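PDB 3EUS: DNA-binding protein, which probably binds DNA through a helix-turn-helix domain of the Cro/C1 type and forms an all-helical dimer. Local coordinates for residues A[18-21]-A[22-26]; A[55-58]-A[59-63]. All blocks are in the same frame, centred on the assembly; numbering follows the deposited sequence.

Contact 1 of 2, residues A[18-21]-A[22-26]; sequences RLRQ and ARLDA
R20 starts out with CG anti to its N (chi1 174°), while L24, one turn later, sends CG back beside its own N (chi1 -71°). The two side chains lie side by side and point the same way, R20 CG 3.8 Å from L24 CD1. The backbone links the same two residues: L24 N donates to R20 O at 2.9 Å in a nearly straight bond. R23 bends at chi3 and returns over R20, its NH2 3.7 Å from R20 CG, with R20 O facing the flat of the guanidinium. The two guanidinium planes stand 74° apart and do not stack.

On the next flank D25 N binds Q21 O at 2.7 Å, and the D25 carboxylate folds back against that oxygen, CG at 3.0 Å. Q21 bends at chi2 to cross L24 and D25, its CG 4.1 Å from D25 OD1. With an alanine here the chain beyond CB is gone, and the D25 carboxylate would probably lose its cover and turn more freely.

R23 reaches inward to a salt bridge with E48 and a hydrogen bond to L28 O. A salt bridge from a buried arginine of helix 10-25 to a glutamate at the end of helix 41-48 is consistent with the Cro/C1 helix-turn-helix fold, as in phage repressors.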
loop_
_atom_site.group_PDB
_atom_site.type_symbol
_atom_site.label_atom_id
_atom_site.label_comp_id
_atom_site.label_asym_id
_atom_site.label_seq_id
_atom_site.Cartn_x
_atom_site.Cartn_y
_atom_site.Cartn_z
ATOM N N ARG A 18 9.241 6.056 5.674
ATOM C CA ARG A 18 9.834 5.155 4.658
ATOM C C ARG A 18 9.676 5.689 3.248
ATOM O O ARG A 18 10.602 5.511 2.441
ATOM C CB ARG A 18 9.247 3.735 4.708
ATOM C CG ARG A 18 9.508 2.957 5.956
ATOM C CD ARG A 18 11.037 2.938 6.363
ATOM N NE ARG A 18 11.806 2.220 5.343
ATOM C CZ ARG A 18 12.154 0.925 5.409
ATOM N NH1 ARG A 18 11.763 0.166 6.420
ATOM N NH2 ARG A 18 12.924 0.402 4.463
ATOM N N LEU A 19 8.561 6.341 2.941
ATOM C CA LEU A 19 8.382 6.923 1.586
ATOM C C LEU A 19 9.430 7.991 1.362
ATOM O O LEU A 19 10.129 8.047 0.317
ATOM C CB LEU A 19 7.013 7.486 1.460
ATOM C CG LEU A 19 5.903 6.457 1.295
ATOM C CD1 LEU A 19 4.565 7.200 1.337
ATOM C CD2 LEU A 19 6.123 5.702 0.004
ATOM N N ARG A 20 9.580 8.844 2.357
ATOM C CA ARG A 20 10.553 9.929 2.251
ATOM C C ARG A 20 11.967 9.366 2.191
ATOM O O ARG A 20 12.800 9.856 1.429
ATOM C CB ARG A 20 10.413 10.943 3.430
ATOM C CG ARG A 20 11.485 12.009 3.457
ATOM C CD ARG A 20 11.355 13.000 4.679
ATOM N NE ARG A 20 10.982 12.314 5.927
ATOM C CZ ARG A 20 9.742 12.335 6.452
ATOM N NH1 ARG A 20 8.770 13.095 5.907
ATOM N NH2 ARG A 20 9.487 11.685 7.591
ATOM N N GLN A 21 12.283 8.392 3.044
ATOM C CA GLN A 21 13.647 7.883 3.086
ATOM C C GLN A 21 14.007 7.137 1.784
ATOM O O GLN A 21 15.143 7.267 1.296
ATOM C CB GLN A 21 13.867 7.012 4.339
ATOM C CG GLN A 21 15.280 7.142 5.011
ATOM C CD GLN A 21 15.787 8.569 5.208
ATOM O OE1 GLN A 21 15.205 9.381 5.966
ATOM N NE2 GLN A 21 16.899 8.890 4.532
ATOM N N ALA A 22 13.031 6.434 1.181
ATOM C CA ALA A 22 13.249 5.863 -0.148
ATOM C C ALA A 22 13.651 6.947 -1.159
ATOM O O ALA A 22 14.579 6.764 -1.963
ATOM C CB ALA A 22 12.013 5.018 -0.639
ATOM N N ARG A 23 12.959 8.082 -1.145
ATOM C CA ARG A 23 13.240 9.139 -2.086
ATOM C C ARG A 23 14.619 9.712 -1.853
ATOM O O ARG A 23 15.367 9.912 -2.789
ATOM C CB ARG A 23 12.219 10.264 -1.964
ATOM C CG ARG A 23 12.501 11.497 -2.794
ATOM C CD ARG A 23 11.431 12.497 -2.682
ATOM N NE ARG A 23 11.287 12.995 -1.306
ATOM C CZ ARG A 23 12.129 13.853 -0.695
ATOM N NH1 ARG A 23 13.205 14.334 -1.291
ATOM N NH2 ARG A 23 11.878 14.225 0.545
ATOM N N LEU A 24 14.898 10.038 -0.594
ATOM C CA LEU A 24 16.169 10.636 -0.193
ATOM C C LEU A 24 17.289 9.647 -0.464
ATOM O O LEU A 24 18.358 10.072 -0.932
ATOM C CB LEU A 24 16.169 10.988 1.300
ATOM C CG LEU A 24 15.284 12.159 1.747
ATOM C CD1 LEU A 24 15.231 12.276 3.269
ATOM C CD2 LEU A 24 15.736 13.453 1.113
ATOM N N ASP A 25 17.051 8.353 -0.191
ATOM C CA ASP A 25 18.056 7.297 -0.526
ATOM C C ASP A 25 18.378 7.163 -2.026
ATOM O O ASP A 25 19.498 6.771 -2.371
ATOM C CB ASP A 25 17.654 5.924 0.006
ATOM C CG ASP A 25 17.724 5.821 1.547
ATOM O OD1 ASP A 25 18.247 6.759 2.178
ATOM O OD2 ASP A 25 17.206 4.800 2.102
ATOM N N ALA A 26 17.434 7.528 -2.897
ATOM C CA ALA A 26 17.638 7.511 -4.354
ATOM C C ALA A 26 18.234 8.802 -4.864
ATOM O O ALA A 26 18.508 8.940 -6.057
ATOM C CB ALA A 26 16.266 7.230 -5.088
#

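Contact 2 of 2, residues A[55-58]-A[59-63]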
loop_
_atom_site.group_PDB
_atom_site.type_symbol
_atom_site.label_atom_id
_atom_site.label_comp_id
_atom_site.label_asym_id
_atom_site.label_seq_id
_atom_site.Cartn_x
_atom_site.Cartn_y
_atom_site.Cartn_z
ATOM N N ASP A 55 -2.747 5.174 -2.208
ATOM C CA ASP A 55 -3.245 3.832 -2.408
ATOM C C ASP A 55 -2.088 2.862 -2.766
ATOM O O ASP A 55 -0.927 3.286 -2.853
ATOM C CB ASP A 55 -4.451 3.757 -3.389
ATOM C CG ASP A 55 -4.077 3.892 -4.861
ATOM O OD1 ASP A 55 -2.916 3.650 -5.266
ATOM O OD2 ASP A 55 -4.997 4.236 -5.671
ATOM N N VAL A 56 -2.388 1.570 -2.895
ATOM C CA VAL A 56 -1.358 0.553 -3.142
ATOM C C VAL A 56 -0.666 0.754 -4.493
ATOM O O VAL A 56 0.536 0.525 -4.618
ATOM C CB VAL A 56 -1.922 -0.899 -3.042
ATOM C CG1 VAL A 56 -0.823 -1.966 -3.477
ATOM C CG2 VAL A 56 -2.365 -1.119 -1.624
ATOM N N ILE A 57 -1.429 1.159 -5.517
ATOM C CA ILE A 57 -0.901 1.267 -6.852
ATOM C C ILE A 57 0.073 2.471 -6.859
ATOM O O ILE A 57 1.194 2.374 -7.425
ATOM C CB ILE A 57 -2.020 1.454 -7.912
ATOM C CG1 ILE A 57 -2.840 0.173 -8.174
ATOM C CG2 ILE A 57 -1.417 1.902 -9.207
ATOM C CD1 ILE A 57 -2.726 -0.890 -7.212
ATOM N N GLU A 58 -0.328 3.566 -6.198
ATOM C CA GLU A 58 0.521 4.775 -6.085
ATOM C C GLU A 58 1.799 4.379 -5.291
ATOM O O GLU A 58 2.894 4.802 -5.635
ATOM C CB GLU A 58 -0.236 5.909 -5.407
ATOM C CG GLU A 58 -1.402 6.437 -6.234
ATOM C CD GLU A 58 -2.362 7.358 -5.475
ATOM O OE1 GLU A 58 -2.431 7.287 -4.260
ATOM O OE2 GLU A 58 -3.023 8.215 -6.110
ATOM N N PHE A 59 1.660 3.572 -4.234
ATOM C CA PHE A 59 2.811 3.107 -3.470
ATOM C C PHE A 59 3.767 2.322 -4.345
ATOM O O PHE A 59 4.992 2.499 -4.271
ATOM C CB PHE A 59 2.293 2.290 -2.269
ATOM C CG PHE A 59 3.324 1.560 -1.519
ATOM C CD1 PHE A 59 4.213 2.243 -0.694
ATOM C CD2 PHE A 59 3.347 0.153 -1.485
ATOM C CE1 PHE A 59 5.120 1.579 0.056
ATOM C CE2 PHE A 59 4.344 -0.543 -0.718
ATOM C CZ PHE A 59 5.229 0.189 0.047
ATOM N N ALA A 60 3.245 1.354 -5.093
ATOM C CA ALA A 60 4.070 0.576 -6.004
ATOM C C ALA A 60 4.851 1.499 -6.927
ATOM O O ALA A 60 6.063 1.305 -7.132
ATOM C CB ALA A 60 3.156 -0.472 -6.809
ATOM N N LYS A 61 4.181 2.487 -7.531
ATOM C CA LYS A 61 4.861 3.333 -8.479
ATOM C C LYS A 61 5.949 4.199 -7.800
ATOM O O LYS A 61 7.017 4.438 -8.356
ATOM C CB LYS A 61 3.848 4.206 -9.209
ATOM C CG LYS A 61 2.910 3.405 -10.217
ATOM C CD LYS A 61 1.805 4.316 -10.714
ATOM C CE LYS A 61 0.875 3.628 -11.758
ATOM N NZ LYS A 61 -0.165 4.540 -12.367
ATOM N N TRP A 62 5.630 4.707 -6.644
ATOM C CA TRP A 62 6.577 5.565 -5.835
ATOM C C TRP A 62 7.822 4.727 -5.524
ATOM O O TRP A 62 8.953 5.158 -5.716
ATOM C CB TRP A 62 5.897 5.947 -4.524
ATOM C CG TRP A 62 6.646 6.876 -3.586
ATOM C CD1 TRP A 62 7.767 6.592 -2.862
ATOM C CD2 TRP A 62 6.210 8.160 -3.153
ATOM N NE1 TRP A 62 8.092 7.652 -2.042
ATOM C CE2 TRP A 62 7.159 8.633 -2.205
ATOM C CE3 TRP A 62 5.142 8.979 -3.489
ATOM C CZ2 TRP A 62 7.058 9.886 -1.614
ATOM C CZ3 TRP A 62 5.025 10.195 -2.876
ATOM C CH2 TRP A 62 5.994 10.644 -1.939
ATOM N N MET A 63 7.620 3.514 -5.006
ATOM C CA MET A 63 8.748 2.699 -4.605
ATOM C C MET A 63 9.596 2.289 -5.802
ATOM O O MET A 63 10.793 2.296 -5.721
ATOM C CB MET A 63 8.281 1.487 -3.764
ATOM C CG MET A 63 7.709 1.928 -2.388
ATOM S SD MET A 63 8.735 2.954 -1.294
ATOM C CE MET A 63 10.164 1.893 -1.025
#
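F59 and D55 meet at the first turn of helix 56-65, where F59 N donates to D55 O at 2.9 Å. This end is tightly knit. D55 is the N-cap, and its OD1 takes the N-H of E58 at 2.8 Å, nearly along the C-O axis of the carboxylate. E58 repays the bond: its chain is extended beyond CG and brings OE1 back to D55 N, 3.0 Å away, on the anti side of the carboxylate and 29° out of its plane. The two bonds make a capping box, which satisfies the N-H of E58 in the first turn and that of D55 at the N-cap itself. The second oxygen of E58, OE2, forms a salt bridge with R52, so both oxygens of this carboxylate are engaged, OE1 by D55 N and OE2 by R52.

Beyond the cap, F59 turns CG anti to its own N (chi1 170°). That swings the ring off the helix while CB stays packed on the turn before, 3.4 Å from D55 O, and V56 O comes up at the ring edge, near its plane.

The loose side is the K61 chain. K61 N binds I57 O in the usual helical way, but the side chains meet at one point, I57 CG2 to K61 CE at 3.8 Å. K61 is exposed and stretches along an extended chain, whereas I57 is buried and packs on E11 of the second subunit.

The buried faces are divided among neighbours. F59 and M63 lie between helix 10-25 and helix 72-81, W62 turns to helix 41-48, and at the N-terminal end V56 and F59 pack against F59 and V56 of the second subunit.

How the contacts relate
Contact 1 and contact 2 are both local contacts along one helix, helix 10-25 and helix 56-65 respectively, with centres about 13 Å apart. They touch where L19 O receives a probable hydrogen bond from W62 NE1 at 3.1 Å, and where M63 packs on L19 and A22. Contact 2 is the core member: six of its eight touching residues are buried, and its polar chemistry is gathered at the helix start and near the dimer partner. Contact 1 is only partly buried: R20, Q21, L24 and D25 lie on its outer side, while L19 and R23 are buried, and no other subunit reaches it.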